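Local coordinates for protein afamin (Homo sapiens, PDB 6FAK) that carries hydrophobic molecules in body fluids, binds vitamin E and keeps lipidated Wnt proteins soluble and active, at residues Tyr33-Leu45 against Leu73-His87. Residues are numbered along the deposited sequence; the frame is centred on the assembly and turned at random.
Sequences YVQEATFEEMEKL and LQEKICAMEGLPQKH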
ATOM      1  N   TYR A  33       8.278  -3.505  14.887  1.00 22.33           N
ATOM      2  CA  TYR A  33       8.338  -2.486  15.902  1.00 22.39           C
ATOM      3  C   TYR A  33       9.727  -1.876  16.113  1.00 22.55           C
ATOM      4  O   TYR A  33       9.856  -0.676  16.382  1.00 22.60           O
ATOM      5  CB  TYR A  33       7.760  -3.020  17.222  1.00 22.65           C
ATOM      6  CG  TYR A  33       6.224  -2.988  17.257  1.00 22.65           C
ATOM      7  CD1 TYR A  33       5.515  -1.804  17.020  1.00 22.60           C
ATOM      8  CD2 TYR A  33       5.500  -4.105  17.583  1.00 22.84           C
ATOM      9  CE1 TYR A  33       4.129  -1.767  17.090  1.00 22.61           C
ATOM     10  CE2 TYR A  33       4.105  -4.084  17.644  1.00 22.84           C
ATOM     11  CZ  TYR A  33       3.444  -2.920  17.403  1.00 22.77           C
ATOM     12  OH  TYR A  33       2.068  -2.900  17.482  1.00 22.96           O
ATOM     13  N   VAL A  34      10.762  -2.706  16.021  1.00 22.71           N
ATOM     14  CA  VAL A  34      12.144  -2.306  16.366  1.00 22.97           C
ATOM     15  C   VAL A  34      13.004  -2.764  15.197  1.00 23.37           C
ATOM     16  O   VAL A  34      13.617  -3.858  15.194  1.00 23.48           O
ATOM     17  CB  VAL A  34      12.631  -2.904  17.717  1.00 23.37           C
ATOM     18  CG1 VAL A  34      13.951  -2.257  18.115  1.00 23.69           C
ATOM     19  CG2 VAL A  34      11.620  -2.686  18.842  1.00 23.35           C
ATOM     20  N   GLN A  35      12.954  -1.958  14.159  1.00 23.54           N
ATOM     21  CA  GLN A  35      13.510  -2.338  12.879  1.00 24.02           C
ATOM     22  C   GLN A  35      15.048  -2.356  12.888  1.00 24.89           C
ATOM     23  O   GLN A  35      15.644  -2.899  11.975  1.00 24.93           O
ATOM     24  CB  GLN A  35      13.005  -1.368  11.790  1.00 23.72           C
ATOM     25  CG  GLN A  35      11.517  -1.521  11.499  1.00 23.35           C
ATOM     26  CD  GLN A  35      10.985  -0.303  10.863  1.00 23.29           C
ATOM     27  OE1 GLN A  35      10.614   0.610  11.568  1.00 23.24           O
ATOM     28  NE2 GLN A  35      11.008  -0.243   9.522  1.00 23.49           N
ATOM     29  N   GLU A  36      15.648  -1.727  13.897  1.00 26.11           N
ATOM     30  CA  GLU A  36      17.115  -1.745  14.124  1.00 27.81           C
ATOM     31  C   GLU A  36      17.585  -2.972  14.886  1.00 28.35           C
ATOM     32  O   GLU A  36      18.802  -3.240  14.918  1.00 29.07           O
ATOM     33  CB  GLU A  36      17.593  -0.495  14.910  1.00 28.93           C
ATOM     34  CG  GLU A  36      17.117   0.830  14.347  1.00 30.03           C
ATOM     35  CD  GLU A  36      15.648   1.232  14.761  1.00 31.07           C
ATOM     36  OE1 GLU A  36      14.920   0.416  15.427  1.00 30.61           O
ATOM     37  OE2 GLU A  36      15.222   2.382  14.403  1.00 31.88           O
ATOM     38  N   ALA A  37      16.675  -3.718  15.518  1.00 28.36           N
ATOM     39  CA  ALA A  37      17.071  -4.903  16.284  1.00 28.85           C
ATOM     40  C   ALA A  37      17.746  -5.976  15.412  1.00 29.63           C
ATOM     41  O   ALA A  37      17.369  -6.183  14.231  1.00 29.27           O
ATOM     42  CB  ALA A  37      15.909  -5.494  17.051  1.00 28.93           C
ATOM     43  N   THR A  38      18.770  -6.618  16.001  1.00 29.86           N
ATOM     44  CA  THR A  38      19.581  -7.612  15.341  1.00 30.58           C
ATOM     45  C   THR A  38      18.868  -8.951  15.431  1.00 31.45           C
ATOM     46  O   THR A  38      17.950  -9.137  16.227  1.00 31.37           O
ATOM     47  CB  THR A  38      20.992  -7.746  16.016  1.00 31.67           C
ATOM     48  OG1 THR A  38      20.824  -8.130  17.390  1.00 31.45           O
ATOM     49  CG2 THR A  38      21.759  -6.415  15.989  1.00 31.70           C
ATOM     50  N   PHE A  39      19.311  -9.897  14.627  1.00 33.61           N
ATOM     51  CA  PHE A  39      18.758 -11.263  14.661  1.00 36.84           C
ATOM     52  C   PHE A  39      18.998 -12.013  15.971  1.00 37.02           C
ATOM     53  O   PHE A  39      18.137 -12.772  16.418  1.00 36.66           O
ATOM     54  CB  PHE A  39      19.225 -12.111  13.463  1.00 38.59           C
ATOM     55  CG  PHE A  39      18.470 -13.407  13.333  1.00 40.57           C
ATOM     56  CD1 PHE A  39      17.199 -13.436  12.780  1.00 38.44           C
ATOM     57  CD2 PHE A  39      18.995 -14.593  13.869  1.00 42.89           C
ATOM     58  CE1 PHE A  39      16.486 -14.621  12.691  1.00 40.42           C
ATOM     59  CE2 PHE A  39      18.290 -15.785  13.781  1.00 43.55           C
ATOM     60  CZ  PHE A  39      17.025 -15.798  13.184  1.00 42.27           C
ATOM     61  N   GLU A  40      20.143 -11.783  16.593  1.00 40.23           N
ATOM     62  CA  GLU A  40      20.410 -12.341  17.922  1.00 42.61           C
ATOM     63  C   GLU A  40      19.394 -11.863  18.942  1.00 40.21           C
ATOM     64  O   GLU A  40      18.939 -12.638  19.805  1.00 38.03           O
ATOM     65  CB  GLU A  40      21.821 -11.977  18.402  1.00 50.17           C
ATOM     66  CG  GLU A  40      22.917 -12.706  17.639  1.00 64.76           C
ATOM     67  CD  GLU A  40      24.320 -12.464  18.192  1.00 76.57           C
ATOM     68  OE1 GLU A  40      25.244 -13.200  17.769  1.00 89.61           O
ATOM     69  OE2 GLU A  40      24.509 -11.548  19.031  1.00 74.62           O
ATOM     70  N   GLU A  41      19.048 -10.574  18.862  1.00 37.72           N
ATOM     71  CA  GLU A  41      18.026 -10.009  19.742  1.00 36.33           C
ATOM     72  C   GLU A  41      16.661 -10.687  19.522  1.00 35.82           C
ATOM     73  O   GLU A  41      15.964 -10.986  20.487  1.00 36.48           O
ATOM     74  CB  GLU A  41      18.005  -8.466  19.637  1.00 36.26           C
ATOM     75  CG  GLU A  41      19.304  -7.816  20.161  1.00 36.95           C
ATOM     76  CD  GLU A  41      19.519  -6.338  19.776  1.00 37.84           C
ATOM     77  OE1 GLU A  41      18.895  -5.795  18.835  1.00 36.81           O
ATOM     78  OE2 GLU A  41      20.343  -5.677  20.449  1.00 38.15           O
ATOM     79  N   MET A  42      16.310 -10.998  18.278  1.00 36.17           N
ATOM     80  CA  MET A  42      15.056 -11.685  17.968  1.00 36.90           C
ATOM     81  C   MET A  42      14.912 -13.008  18.746  1.00 39.21           C
ATOM     82  O   MET A  42      13.877 -13.266  19.352  1.00 40.75           O
ATOM     83  CB  MET A  42      14.929 -11.982  16.455  1.00 35.93           C
ATOM     84  CG  MET A  42      14.905 -10.819  15.495  1.00 34.66           C
ATOM     85  SD  MET A  42      13.347  -9.941  15.569  1.00 33.13           S
ATOM     86  CE  MET A  42      13.909  -8.280  15.853  1.00 31.66           C
ATOM     87  N   GLU A  43      15.978 -13.807  18.727  1.00 42.18           N
ATOM     88  CA  GLU A  43      16.056 -15.117  19.375  1.00 45.44           C
ATOM     89  C   GLU A  43      15.745 -15.061  20.871  1.00 45.78           C
ATOM     90  O   GLU A  43      15.012 -15.910  21.391  1.00 46.11           O
ATOM     91  CB  GLU A  43      17.451 -15.739  19.138  1.00 53.01           C
ATOM     92  CG  GLU A  43      17.775 -16.113  17.676  1.00 56.31           C
ATOM     93  CD  GLU A  43      19.226 -16.574  17.467  1.00 67.61           C
ATOM     94  OE1 GLU A  43      20.175 -15.951  18.024  1.00 72.66           O
ATOM     95  OE2 GLU A  43      19.434 -17.555  16.722  1.00 65.01           O
ATOM     96  N   LYS A  44      16.243 -14.030  21.552  1.00 46.07           N
ATOM     97  CA  LYS A  44      15.963 -13.852  22.960  1.00 45.49           C
ATOM     98  C   LYS A  44      14.489 -13.566  23.236  1.00 45.57           C
ATOM     99  O   LYS A  44      13.935 -14.110  24.197  1.00 46.87           O
ATOM    100  CB  LYS A  44      16.826 -12.738  23.529  1.00 51.37           C
ATOM    101  CG  LYS A  44      18.324 -13.031  23.472  1.00 56.92           C
ATOM    102  CD  LYS A  44      19.127 -12.132  24.415  1.00 62.81           C
ATOM    103  CE  LYS A  44      19.310 -10.733  23.855  1.00 70.53           C
ATOM    104  NZ  LYS A  44      20.390 -10.675  22.826  1.00 73.95           N
ATOM    105  N   LEU A  45      13.837 -12.728  22.410  1.00 39.58           N
ATOM    106  CA  LEU A  45      12.374 -12.546  22.549  1.00 36.47           C
ATOM    107  C   LEU A  45      11.603 -13.849  22.247  1.00 36.50           C
ATOM    108  O   LEU A  45      10.614 -14.166  22.934  1.00 35.46           O
ATOM    109  CB  LEU A  45      11.835 -11.401  21.705  1.00 34.14           C
ATOM    110  CG  LEU A  45      10.333 -11.032  21.878  1.00 34.02           C
ATOM    111  CD1 LEU A  45       9.971 -10.592  23.288  1.00 35.13           C
ATOM    112  CD2 LEU A  45       9.944  -9.925  20.914  1.00 33.67           C
ATOM    113  N   LEU A  73       3.803  -8.723  24.541  1.00 33.66           N
ATOM    114  CA  LEU A  73       4.997  -8.608  23.680  1.00 33.54           C
ATOM    115  C   LEU A  73       5.820  -7.388  23.999  1.00 31.52           C
ATOM    116  O   LEU A  73       7.047  -7.467  24.112  1.00 32.08           O
ATOM    117  CB  LEU A  73       4.562  -8.514  22.231  1.00 35.59           C
ATOM    118  CG  LEU A  73       5.709  -8.411  21.201  1.00 38.25           C
ATOM    119  CD1 LEU A  73       6.011  -9.824  20.691  1.00 40.13           C
ATOM    120  CD2 LEU A  73       5.302  -7.441  20.099  1.00 37.68           C
ATOM    121  N   GLN A  74       5.151  -6.245  24.149  1.00 31.01           N
ATOM    122  CA  GLN A  74       5.832  -4.975  24.398  1.00 29.96           C
ATOM    123  C   GLN A  74       6.449  -4.948  25.799  1.00 31.35           C
ATOM    124  O   GLN A  74       7.536  -4.391  25.995  1.00 30.55           O
ATOM    125  CB  GLN A  74       4.892  -3.783  24.133  1.00 29.63           C
ATOM    126  CG  GLN A  74       4.625  -3.648  22.624  1.00 29.14           C
ATOM    127  CD  GLN A  74       3.568  -2.637  22.218  1.00 28.66           C
ATOM    128  OE1 GLN A  74       3.042  -1.878  23.061  1.00 28.88           O
ATOM    129  NE2 GLN A  74       3.334  -2.539  20.878  1.00 27.33           N
ATOM    130  N   GLU A  75       5.779  -5.580  26.772  1.00 32.32           N
ATOM    131  CA  GLU A  75       6.388  -5.754  28.091  1.00 34.46           C
ATOM    132  C   GLU A  75       7.698  -6.528  27.998  1.00 34.29           C
ATOM    133  O   GLU A  75       8.716  -6.106  28.568  1.00 33.77           O
ATOM    134  CB  GLU A  75       5.410  -6.463  29.035  1.00 36.73           C
ATOM    135  CG  GLU A  75       5.995  -6.758  30.395  1.00 40.19           C
ATOM    136  CD  GLU A  75       6.127  -5.521  31.283  1.00 44.49           C
ATOM    137  OE1 GLU A  75       5.592  -4.423  30.920  1.00 43.23           O
ATOM    138  OE2 GLU A  75       6.744  -5.669  32.377  1.00 46.44           O
ATOM    139  N   LYS A  76       7.694  -7.646  27.251  1.00 34.42           N
ATOM    140  CA  LYS A  76       8.902  -8.465  27.123  1.00 34.98           C
ATOM    141  C   LYS A  76      10.029  -7.774  26.377  1.00 33.36           C
ATOM    142  O   LYS A  76      11.191  -7.973  26.683  1.00 33.99           O
ATOM    143  CB  LYS A  76       8.603  -9.784  26.413  1.00 37.33           C
ATOM    144  CG  LYS A  76       7.612 -10.712  27.120  1.00 41.89           C
ATOM    145  CD  LYS A  76       7.956 -10.928  28.588  1.00 49.10           C
ATOM    146  CE  LYS A  76       7.066 -11.975  29.271  1.00 54.70           C
ATOM    147  NZ  LYS A  76       7.552 -12.207  30.668  1.00 56.66           N
ATOM    148  N   ILE A  77       9.703  -7.025  25.339  1.00 31.39           N
ATOM    149  CA  ILE A  77      10.710  -6.228  24.628  1.00 30.96           C
ATOM    150  C   ILE A  77      11.321  -5.166  25.563  1.00 31.34           C
ATOM    151  O   ILE A  77      12.543  -5.009  25.615  1.00 32.89           O
ATOM    152  CB  ILE A  77      10.081  -5.537  23.389  1.00 30.22           C
ATOM    153  CG1 ILE A  77       9.814  -6.571  22.302  1.00 30.04           C
ATOM    154  CG2 ILE A  77      10.958  -4.417  22.842  1.00 29.53           C
ATOM    155  CD1 ILE A  77       8.941  -6.041  21.187  1.00 29.96           C
ATOM    156  N   CYS A  78      10.471  -4.463  26.291  1.00 30.70           N
ATOM    157  CA  CYS A  78      10.897  -3.378  27.202  1.00 32.61           C
ATOM    158  C   CYS A  78      11.731  -3.908  28.406  1.00 34.50           C
ATOM    159  O   CYS A  78      12.540  -3.182  28.958  1.00 34.22           O
ATOM    160  CB  CYS A  78       9.686  -2.626  27.729  1.00 33.06           C
ATOM    161  SG  CYS A  78       8.991  -1.459  26.524  1.00 32.65           S
ATOM    162  N   ALA A  79      11.531  -5.189  28.750  1.00 34.99           N
ATOM    163  CA  ALA A  79      12.274  -5.866  29.816  1.00 38.18           C
ATOM    164  C   ALA A  79      13.693  -6.349  29.464  1.00 38.54           C
ATOM    165  O   ALA A  79      14.410  -6.827  30.337  1.00 40.75           O
ATOM    166  CB  ALA A  79      11.449  -7.037  30.368  1.00 38.85           C
ATOM    167  N   MET A  80      14.103  -6.208  28.219  1.00 39.92           N
ATOM    168  CA  MET A  80      15.417  -6.667  27.761  1.00 42.82           C
ATOM    169  C   MET A  80      16.488  -5.631  28.037  1.00 41.35           C
ATOM    170  O   MET A  80      16.407  -4.499  27.559  1.00 37.76           O
ATOM    171  CB  MET A  80      15.359  -6.972  26.287  1.00 47.09           C
ATOM    172  CG  MET A  80      14.326  -8.053  25.978  1.00 54.99           C
ATOM    173  SD  MET A  80      15.065  -9.624  25.553  1.00 65.36           S
ATOM    174  CE  MET A  80      15.567  -9.274  23.862  1.00 65.67           C
ATOM    175  N   GLU A  81      17.513  -6.028  28.792  1.00 43.99           N
ATOM    176  CA  GLU A  81      18.413  -5.056  29.423  1.00 45.75           C
ATOM    177  C   GLU A  81      19.163  -4.257  28.403  1.00 42.22           C
ATOM    178  O   GLU A  81      19.750  -4.811  27.473  1.00 45.83           O
ATOM    179  CB  GLU A  81      19.350  -5.718  30.462  1.00 54.44           C
ATOM    180  CG  GLU A  81      20.409  -6.676  29.958  1.00 59.29           C
ATOM    181  CD  GLU A  81      21.237  -7.257  31.101  1.00 65.53           C
ATOM    182  OE1 GLU A  81      20.670  -7.935  31.998  1.00 70.92           O
ATOM    183  OE2 GLU A  81      22.456  -7.031  31.100  1.00 62.86           O
ATOM    184  N   GLY A  82      19.050  -2.935  28.514  1.00 43.54           N
ATOM    185  CA  GLY A  82      19.742  -2.013  27.601  1.00 41.66           C
ATOM    186  C   GLY A  82      19.182  -1.857  26.191  1.00 39.81           C
ATOM    187  O   GLY A  82      19.647  -0.988  25.439  1.00 37.01           O
ATOM    188  N   LEU A  83      18.161  -2.648  25.848  1.00 38.07           N
ATOM    189  CA  LEU A  83      17.605  -2.658  24.482  1.00 36.99           C
ATOM    190  C   LEU A  83      16.826  -1.384  24.135  1.00 34.25           C
ATOM    191  O   LEU A  83      17.044  -0.823  23.051  1.00 33.32           O
ATOM    192  CB  LEU A  83      16.772  -3.925  24.286  1.00 38.35           C
ATOM    193  CG  LEU A  83      16.277  -4.223  22.868  1.00 38.97           C
ATOM    194  CD1 LEU A  83      17.320  -4.992  22.068  1.00 41.51           C
ATOM    195  CD2 LEU A  83      14.991  -5.014  22.936  1.00 39.44           C
ATOM    196  N   PRO A  84      15.941  -0.892  25.036  1.00 33.13           N
ATOM    197  CA  PRO A  84      15.222   0.364  24.699  1.00 33.51           C
ATOM    198  C   PRO A  84      16.180   1.531  24.464  1.00 33.87           C
ATOM    199  O   PRO A  84      16.029   2.304  23.510  1.00 32.81           O
ATOM    200  CB  PRO A  84      14.341   0.605  25.922  1.00 32.91           C
ATOM    201  CG  PRO A  84      14.098  -0.755  26.441  1.00 32.98           C
ATOM    202  CD  PRO A  84      15.406  -1.462  26.283  1.00 33.26           C
ATOM    203  N   GLN A  85      17.203   1.616  25.293  1.00 34.09           N
ATOM    204  CA  GLN A  85      18.224   2.657  25.172  1.00 35.06           C
ATOM    205  C   GLN A  85      19.095   2.433  23.915  1.00 34.50           C
ATOM    206  O   GLN A  85      19.404   3.378  23.202  1.00 35.16           O
ATOM    207  CB  GLN A  85      19.091   2.659  26.434  1.00 37.38           C
ATOM    208  CG  GLN A  85      18.297   3.050  27.693  1.00 40.45           C
ATOM    209  CD  GLN A  85      17.564   1.900  28.407  1.00 41.82           C
ATOM    210  OE1 GLN A  85      17.607   0.726  28.005  1.00 45.45           O
ATOM    211  NE2 GLN A  85      16.881   2.243  29.468  1.00 45.32           N
ATOM    212  N   LYS A  86      19.448   1.185  23.628  1.00 33.35           N
ATOM    213  CA  LYS A  86      20.256   0.889  22.461  1.00 36.33           C
ATOM    214  C   LYS A  86      19.564   1.315  21.132  1.00 37.49           C
ATOM    215  O   LYS A  86      20.219   1.889  20.243  1.00 36.27           O
ATOM    216  CB  LYS A  86      20.555  -0.596  22.421  1.00 38.25           C
ATOM    217  CG  LYS A  86      21.444  -1.016  21.279  1.00 42.78           C
ATOM    218  CD  LYS A  86      21.814  -2.475  21.379  1.00 46.01           C
ATOM    219  CE  LYS A  86      22.497  -2.937  20.104  1.00 51.05           C
ATOM    220  NZ  LYS A  86      22.691  -4.416  20.128  1.00 53.12           N
ATOM    221  N   HIS A  87      18.247   1.063  21.020  1.00 34.76           N
ATOM    222  CA  HIS A  87      17.508   1.340  19.781  1.00 33.35           C
ATOM    223  C   HIS A  87      16.567   2.518  19.899  1.00 34.17           C
ATOM    224  O   HIS A  87      15.642   2.676  19.095  1.00 33.54           O
ATOM    225  CB  HIS A  87      16.798   0.093  19.314  1.00 31.91           C
ATOM    226  CG  HIS A  87      17.710  -1.065  19.048  1.00 31.02           C
ATOM    227  ND1 HIS A  87      18.787  -0.984  18.193  1.00 31.47           N
ATOM    228  CD2 HIS A  87      17.683  -2.337  19.497  1.00 31.39           C
ATOM    229  CE1 HIS A  87      19.394  -2.157  18.130  1.00 32.44           C
ATOM    230  NE2 HIS A  87      18.746  -2.998  18.921  1.00 33.16           N
TER
HETATM  231  O   HOH W   1       1.208  -0.963  19.549  1.00 22.59           O
HETATM  232  O   HOH W   2      13.562   1.508  17.529  1.00 25.55           O
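E41 meets H87 and K86 through its carboxylate, inside the first albumin domain of the helical serum albumin fold. H87 NE2 donates to E41 OE1 at 2.8 Å, on the syn side of the carboxylate. The two planes stand nearly perpendicular, 83° apart, with the carboxylate at the ring edge. K86 NZ reaches E41 OE2 at 2.7 Å from above the carboxylate plane and forms a salt bridge. The K86 chain is fully extended, and its CG lies over one face of the H87 ring. The E36-A37 backbone lies over the opposite face. V34 CG1 packs 3.9 Å from H87 CB.

L83 CD1 presses on E41 CD, so the acid has an apolar flank. Replacing E41 by an alanine would probably leave K86 NZ and H87 NE2 without their shared carboxylate and open a gap beside L83 CD1. T38 N also donates to E41 OE1, and T38 OG1 accepts a weak bond from E41 N. This capping box lies at the start of helix 39-58.

Further along, L45 lies against helix 69-78. Its CD1 reaches K76 CB and its CD2 reaches I77 CG1, placed there by a chi1 of -174° that sets CG anti to the backbone N. M80 CE rests on K44 CB. C78 of the same segment is disulfide-bonded to C93. At the far edge, Q74 NE2 sits 3.5 Å from Y33 CZ, over one face of the tyrosine ring.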